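Local coordinates for inositol-3-phosphate synthase (Caenorhabditis elegans, PDB 1VKO), which binds NAD and belongs to the myo-inositol-1-phosphate synthase family, whose core includes a Rossmann-type domain, at residues 287-301 with 312-325. Residues are numbered along the deposited sequence; the frame is centred on the assembly and turned at random.
Sequences VASILEGAHYINGSP and LAERHKVFVGGDDF. With NAD (nicotinamide-adenine-dinucleotide), chain G.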
loop_
_atom_site.group_PDB
_atom_site.type_symbol
_atom_site.label_atom_id
_atom_site.label_comp_id
_atom_site.label_asym_id
_atom_site.label_seq_id
_atom_site.Cartn_x
_atom_site.Cartn_y
_atom_site.Cartn_z
ATOM N N VAL A 287 -22.251 12.859 -36.194
ATOM C CA VAL A 287 -22.989 13.078 -37.464
ATOM C C VAL A 287 -22.186 13.858 -38.523
ATOM O O VAL A 287 -22.093 13.441 -39.671
ATOM C CB VAL A 287 -24.390 13.665 -37.182
ATOM C CG1 VAL A 287 -25.133 14.005 -38.468
ATOM C CG2 VAL A 287 -25.219 12.655 -36.402
ATOM N N ALA A 288 -21.555 14.960 -38.141
ATOM C CA ALA A 288 -20.752 15.714 -39.103
ATOM C C ALA A 288 -19.624 14.874 -39.722
ATOM O O ALA A 288 -19.205 15.117 -40.861
ATOM C CB ALA A 288 -20.197 16.924 -38.456
ATOM N N SER A 289 -19.145 13.894 -38.951
ATOM C CA SER A 289 -18.000 13.056 -39.303
ATOM C C SER A 289 -18.461 12.058 -40.333
ATOM O O SER A 289 -17.875 11.960 -41.420
ATOM C CB SER A 289 -17.445 12.318 -38.068
ATOM O OG SER A 289 -17.147 13.236 -37.037
ATOM N N ILE A 290 -19.524 11.340 -39.984
ATOM C CA ILE A 290 -20.051 10.299 -40.835
ATOM C C ILE A 290 -20.492 10.886 -42.156
ATOM O O ILE A 290 -20.065 10.408 -43.200
ATOM C CB ILE A 290 -21.220 9.558 -40.159
ATOM C CG1 ILE A 290 -20.719 8.794 -38.943
ATOM C CG2 ILE A 290 -21.874 8.620 -41.153
ATOM C CD1 ILE A 290 -21.826 8.511 -37.918
ATOM N N LEU A 291 -21.306 11.937 -42.110
ATOM C CA LEU A 291 -21.795 12.574 -43.343
ATOM C C LEU A 291 -20.686 13.028 -44.281
ATOM O O LEU A 291 -20.880 13.055 -45.481
ATOM C CB LEU A 291 -22.805 13.708 -43.050
ATOM C CG LEU A 291 -24.054 13.156 -42.357
ATOM C CD1 LEU A 291 -24.813 14.268 -41.808
ATOM C CD2 LEU A 291 -24.911 12.396 -43.309
ATOM N N GLU A 292 -19.515 13.326 -43.723
ATOM C CA GLU A 292 -18.315 13.676 -44.507
ATOM C C GLU A 292 -17.337 12.529 -44.777
ATOM O O GLU A 292 -16.209 12.765 -45.221
ATOM C CB GLU A 292 -17.564 14.797 -43.807
ATOM C CG GLU A 292 -18.339 16.095 -43.743
ATOM C CD GLU A 292 -18.655 16.632 -45.127
ATOM O OE1 GLU A 292 -17.901 16.285 -46.070
ATOM O OE2 GLU A 292 -19.650 17.388 -45.267
ATOM N N GLY A 293 -17.736 11.294 -44.493
ATOM C CA GLY A 293 -16.851 10.163 -44.756
ATOM C C GLY A 293 -15.640 10.012 -43.840
ATOM O O GLY A 293 -14.769 9.168 -44.096
ATOM N N ALA A 294 -15.585 10.828 -42.783
ATOM C CA ALA A 294 -14.622 10.668 -41.668
ATOM C C ALA A 294 -15.102 9.638 -40.646
ATOM O O ALA A 294 -16.300 9.495 -40.406
ATOM C CB ALA A 294 -14.375 12.002 -40.970
ATOM N N HIS A 295 -14.166 8.919 -40.040
ATOM C CA HIS A 295 -14.517 7.925 -39.039
ATOM C C HIS A 295 -14.560 8.647 -37.700
ATOM O O HIS A 295 -13.967 9.723 -37.531
ATOM C CB HIS A 295 -13.485 6.783 -38.990
ATOM C CG HIS A 295 -13.109 6.249 -40.338
ATOM N ND1 HIS A 295 -13.937 5.430 -41.070
ATOM C CD2 HIS A 295 -11.992 6.409 -41.080
ATOM C CE1 HIS A 295 -13.362 5.132 -42.219
ATOM N NE2 HIS A 295 -12.171 5.700 -42.244
ATOM N N TYR A 296 -15.253 8.053 -36.751
ATOM C CA TYR A 296 -15.467 8.715 -35.495
ATOM C C TYR A 296 -15.179 7.807 -34.295
ATOM O O TYR A 296 -15.792 6.706 -34.158
ATOM C CB TYR A 296 -16.889 9.295 -35.436
ATOM C CG TYR A 296 -17.091 10.159 -34.211
ATOM C CD1 TYR A 296 -16.685 11.494 -34.182
ATOM C CD2 TYR A 296 -17.642 9.629 -33.075
ATOM C CE1 TYR A 296 -16.862 12.268 -33.028
ATOM C CE2 TYR A 296 -17.785 10.370 -31.932
ATOM C CZ TYR A 296 -17.442 11.677 -31.901
ATOM O OH TYR A 296 -17.646 12.395 -30.706
ATOM N N ILE A 297 -14.243 8.278 -33.451
ATOM C CA ILE A 297 -13.881 7.630 -32.161
ATOM C C ILE A 297 -14.284 8.427 -30.925
ATOM O O ILE A 297 -13.971 9.631 -30.813
ATOM C CB ILE A 297 -12.338 7.339 -32.063
ATOM C CG1 ILE A 297 -11.768 6.739 -33.364
ATOM C CG2 ILE A 297 -12.002 6.477 -30.797
ATOM C CD1 ILE A 297 -12.402 5.456 -33.799
ATOM N N ASN A 298 -14.963 7.744 -29.999
ATOM C CA ASN A 298 -15.412 8.307 -28.729
ATOM C C ASN A 298 -14.513 7.839 -27.569
ATOM O O ASN A 298 -14.608 6.672 -27.149
ATOM C CB ASN A 298 -16.858 7.870 -28.437
ATOM C CG ASN A 298 -17.355 8.324 -27.027
ATOM O OD1 ASN A 298 -16.912 9.338 -26.493
ATOM N ND2 ASN A 298 -18.286 7.568 -26.446
ATOM N N GLY A 299 -13.681 8.759 -27.069
ATOM C CA GLY A 299 -12.698 8.522 -26.030
ATOM C C GLY A 299 -13.260 8.738 -24.634
ATOM O O GLY A 299 -12.571 8.502 -23.628
ATOM N N SER A 300 -14.526 9.157 -24.563
ATOM C CA SER A 300 -15.162 9.495 -23.294
ATOM C C SER A 300 -16.332 8.542 -22.983
ATOM O O SER A 300 -16.731 7.727 -23.832
ATOM C CB SER A 300 -15.646 10.939 -23.298
ATOM O OG SER A 300 -14.561 11.838 -23.433
ATOM N N PRO A 301 -16.815 8.595 -21.743
ATOM C CA PRO A 301 -17.878 7.716 -21.280
ATOM C C PRO A 301 -19.262 7.935 -21.891
ATOM O O PRO A 301 -20.039 6.988 -21.859
ATOM C CB PRO A 301 -17.960 8.036 -19.777
ATOM C CG PRO A 301 -16.664 8.548 -19.450
ATOM C CD PRO A 301 -16.286 9.415 -20.645
ATOM N N LEU A 312 -26.356 5.019 -38.912
ATOM C CA LEU A 312 -25.965 6.060 -39.864
ATOM C C LEU A 312 -24.561 5.793 -40.392
ATOM O O LEU A 312 -24.269 5.992 -41.573
ATOM C CB LEU A 312 -26.075 7.458 -39.225
ATOM C CG LEU A 312 -25.856 8.698 -40.123
ATOM C CD1 LEU A 312 -26.982 8.953 -41.159
ATOM C CD2 LEU A 312 -25.638 9.917 -39.266
ATOM N N ALA A 313 -23.688 5.328 -39.501
ATOM C CA ALA A 313 -22.378 4.889 -39.917
ATOM C C ALA A 313 -22.455 3.665 -40.850
ATOM O O ALA A 313 -21.719 3.606 -41.834
ATOM C CB ALA A 313 -21.528 4.602 -38.713
ATOM N N GLU A 314 -23.315 2.684 -40.540
ATOM C CA GLU A 314 -23.473 1.494 -41.408
ATOM C C GLU A 314 -23.856 1.966 -42.822
ATOM O O GLU A 314 -23.308 1.510 -43.819
ATOM C CB GLU A 314 -24.540 0.495 -40.873
ATOM C CG GLU A 314 -24.088 -0.526 -39.806
ATOM C CD GLU A 314 -25.249 -1.147 -38.983
ATOM O OE1 GLU A 314 -26.425 -0.705 -39.102
ATOM O OE2 GLU A 314 -24.989 -2.081 -38.181
ATOM N N ARG A 315 -24.792 2.906 -42.876
ATOM C CA ARG A 315 -25.348 3.395 -44.125
ATOM C C ARG A 315 -24.360 4.228 -44.909
ATOM O O ARG A 315 -24.471 4.332 -46.126
ATOM C CB ARG A 315 -26.599 4.216 -43.841
ATOM C CG ARG A 315 -27.803 3.772 -44.656
ATOM C CD ARG A 315 -29.130 4.267 -44.114
ATOM N NE ARG A 315 -29.156 5.722 -44.060
ATOM C CZ ARG A 315 -30.136 6.412 -43.514
ATOM N NH1 ARG A 315 -31.154 5.749 -42.976
ATOM N NH2 ARG A 315 -30.102 7.751 -43.494
ATOM N N HIS A 316 -23.386 4.816 -44.233
ATOM C CA HIS A 316 -22.442 5.712 -44.913
ATOM C C HIS A 316 -21.051 5.123 -45.117
ATOM O O HIS A 316 -20.159 5.787 -45.660
ATOM C CB HIS A 316 -22.394 7.085 -44.232
ATOM C CG HIS A 316 -23.445 8.029 -44.720
ATOM N ND1 HIS A 316 -24.746 8.000 -44.264
ATOM C CD2 HIS A 316 -23.394 9.020 -45.641
ATOM C CE1 HIS A 316 -25.454 8.934 -44.877
ATOM N NE2 HIS A 316 -24.657 9.567 -45.718
ATOM N N LYS A 317 -20.890 3.865 -44.706
ATOM C CA LYS A 317 -19.661 3.101 -44.915
ATOM C C LYS A 317 -18.430 3.687 -44.213
ATOM O O LYS A 317 -17.323 3.782 -44.773
ATOM C CB LYS A 317 -19.423 2.848 -46.415
ATOM C CG LYS A 317 -19.992 1.520 -46.940
ATOM C CD LYS A 317 -21.513 1.393 -46.778
ATOM C CE LYS A 317 -22.106 0.499 -47.880
ATOM N N VAL A 318 -18.645 4.028 -42.946
ATOM C CA VAL A 318 -17.641 4.641 -42.082
ATOM C C VAL A 318 -17.538 3.829 -40.769
ATOM O O VAL A 318 -18.492 3.119 -40.391
ATOM C CB VAL A 318 -18.038 6.117 -41.905
ATOM C CG1 VAL A 318 -18.345 6.474 -40.475
ATOM C CG2 VAL A 318 -17.033 7.053 -42.611
ATOM N N PHE A 319 -16.388 3.882 -40.096
ATOM C CA PHE A 319 -16.221 3.137 -38.834
ATOM C C PHE A 319 -16.459 4.016 -37.642
ATOM O O PHE A 319 -16.058 5.186 -37.649
ATOM C CB PHE A 319 -14.811 2.538 -38.670
ATOM C CG PHE A 319 -14.494 1.415 -39.619
ATOM C CD1 PHE A 319 -15.156 0.196 -39.533
ATOM C CD2 PHE A 319 -13.493 1.564 -40.569
ATOM C CE1 PHE A 319 -14.848 -0.843 -40.417
ATOM C CE2 PHE A 319 -13.181 0.535 -41.456
ATOM C CZ PHE A 319 -13.850 -0.665 -41.379
ATOM N N VAL A 320 -17.104 3.436 -36.619
ATOM C CA VAL A 320 -17.240 4.093 -35.328
ATOM C C VAL A 320 -16.468 3.323 -34.261
ATOM O O VAL A 320 -16.174 2.143 -34.462
ATOM C CB VAL A 320 -18.720 4.431 -34.940
ATOM C CG1 VAL A 320 -19.271 5.403 -35.925
ATOM C CG2 VAL A 320 -19.642 3.175 -34.820
ATOM N N GLY A 321 -16.111 3.995 -33.158
ATOM C CA GLY A 321 -15.414 3.339 -32.034
ATOM C C GLY A 321 -15.669 3.990 -30.672
ATOM O O GLY A 321 -16.008 5.163 -30.596
ATOM N N GLY A 322 -15.513 3.216 -29.598
ATOM C CA GLY A 322 -15.719 3.679 -28.214
ATOM C C GLY A 322 -16.065 2.522 -27.287
ATOM O O GLY A 322 -16.143 1.380 -27.728
ATOM N N ASP A 323 -16.268 2.787 -25.997
ATOM C CA ASP A 323 -16.210 4.115 -25.455
ATOM C C ASP A 323 -15.203 4.133 -24.323
ATOM O O ASP A 323 -15.160 3.190 -23.507
ATOM C CB ASP A 323 -17.566 4.465 -24.850
ATOM C CG ASP A 323 -18.677 4.480 -25.850
ATOM O OD1 ASP A 323 -18.486 4.902 -27.042
ATOM O OD2 ASP A 323 -19.826 4.151 -25.515
ATOM N N ASP A 324 -14.421 5.211 -24.259
ATOM C CA ASP A 324 -13.701 5.633 -23.045
ATOM C C ASP A 324 -12.327 4.971 -22.932
ATOM O O ASP A 324 -12.237 3.737 -22.742
ATOM C CB ASP A 324 -14.566 5.384 -21.801
ATOM C CG ASP A 324 -14.149 6.216 -20.590
ATOM O OD1 ASP A 324 -13.467 7.258 -20.742
ATOM O OD2 ASP A 324 -14.509 5.910 -19.432
ATOM N N PHE A 325 -11.269 5.795 -23.036
ATOM C CA PHE A 325 -9.902 5.313 -22.983
ATOM C C PHE A 325 -9.730 4.411 -21.828
ATOM O O PHE A 325 -10.194 4.687 -20.703
ATOM C CB PHE A 325 -8.872 6.443 -22.822
ATOM C CG PHE A 325 -8.927 7.510 -23.892
ATOM C CD1 PHE A 325 -8.862 7.180 -25.241
ATOM C CD2 PHE A 325 -9.001 8.853 -23.546
ATOM C CE1 PHE A 325 -8.892 8.199 -26.228
ATOM C CE2 PHE A 325 -9.032 9.861 -24.545
ATOM C CZ PHE A 325 -8.982 9.505 -25.855
HETATM P PA NAD G . -9.232 18.194 -20.273
HETATM O O1A NAD G . -10.135 19.052 -19.524
HETATM O O2A NAD G . -7.848 18.626 -20.013
HETATM O O5B NAD G . -9.658 18.277 -21.798
HETATM C C5B NAD G . -10.953 18.663 -22.150
HETATM C C4B NAD G . -10.833 19.767 -23.183
HETATM O O4B NAD G . -11.972 19.722 -24.013
HETATM C C3B NAD G . -10.805 21.135 -22.561
HETATM O O3B NAD G . -9.925 21.877 -23.391
HETATM C C2B NAD G . -12.173 21.717 -22.780
HETATM O O2B NAD G . -11.932 23.064 -23.184
HETATM C C1B NAD G . -12.655 20.942 -24.002
HETATM N N9A NAD G . -14.111 20.788 -24.254
HETATM C C8A NAD G . -15.141 20.603 -23.382
HETATM N N7A NAD G . -16.291 20.541 -24.091
HETATM C C5A NAD G . -16.043 20.684 -25.407
HETATM C C6A NAD G . -16.849 20.736 -26.557
HETATM N N6A NAD G . -18.191 20.681 -26.526
HETATM N N1A NAD G . -16.248 20.929 -27.774
HETATM C C2A NAD G . -14.897 21.099 -27.865
HETATM N N3A NAD G . -14.142 21.088 -26.736
HETATM C C4A NAD G . -14.680 20.873 -25.516
HETATM O O3 NAD G . -9.448 16.627 -19.920
HETATM P PN NAD G . -8.455 15.531 -20.511
HETATM O O1N NAD G . -7.871 16.098 -21.755
HETATM O O2N NAD G . -7.564 15.117 -19.425
HETATM O O5D NAD G . -9.395 14.319 -21.038
HETATM C C5D NAD G . -10.537 14.575 -21.836
HETATM C C4D NAD G . -11.590 13.451 -21.816
HETATM O O4D NAD G . -10.976 12.199 -22.000
HETATM C C3D NAD G . -12.385 13.358 -20.508
HETATM O O3D NAD G . -13.724 13.089 -20.818
HETATM C C2D NAD G . -11.869 12.091 -19.876
HETATM O O2D NAD G . -12.806 11.383 -19.080
HETATM C C1D NAD G . -11.539 11.274 -21.095
HETATM N N1N NAD G . -10.658 10.211 -20.626
HETATM C C2N NAD G . -9.447 10.520 -20.089
HETATM C C3N NAD G . -8.647 9.500 -19.626
HETATM C C7N NAD G . -7.220 9.842 -19.415
HETATM O O7N NAD G . -6.891 11.205 -19.607
HETATM N N7N NAD G . -6.341 8.886 -19.090
HETATM C C4N NAD G . -9.054 8.155 -19.719
HETATM C C5N NAD G . -10.292 7.866 -20.249
HETATM C C6N NAD G . -11.106 8.915 -20.700
HETATM O O HOH W 1 -20.886 4.874 -23.307
#
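Strands 295-298 and 320-321 pair in parallel through backbone hydrogen bonds: Tyr296 N donates to Phe319 O, Tyr296 O accepts from Gly321 N (2.9 Å), and Asn298 N donates to Gly321 O. Two more follow, Asp324 N to Asn298 O and Phe325 N to Gly299 O, past the cis peptide between Gly322 and Asp323.

Side-chain hydrogen bonds flank this backbone run. His295 ND1 accepts Phe319 N at 3.1 Å, nearly straight (174°) and close to the imidazole plane, which helps fix the ring's rotation. Asn298 sends ND2 to Asp323 OD1, a short but bent, weak bond of 2.7 Å, its chi1 of 174° carrying the amide away from the backbone N; ND2 also donates to Gln302 O, while OD1 closes an Asx turn onto Ser300 N.

Apolar contacts join the last turns of the two helices and the loop residue Val318. Ile290 presses CG2 on His316 CB (3.5 Å) and CG1 on Val318 CG1 (3.7 Å), and Leu312 CD2 meets Val287 CG2.

Near the NAD, Gly299 CA makes a CH-pi contact over the Phe325 ring face, 3.9 Å from its centroid. Ser300 OG and NAD O3D share a hydrogen bond of 3.0 Å, and Asp324 OD1 forms a salt bridge with Lys373. The two strands and intervening helix 307-316 form a beta-alpha-beta unit at the edge, within this chain, of a Rossmann-type parallel sheet; helix 281-291 packs against it, and the loops after both strands line the NAD pocket.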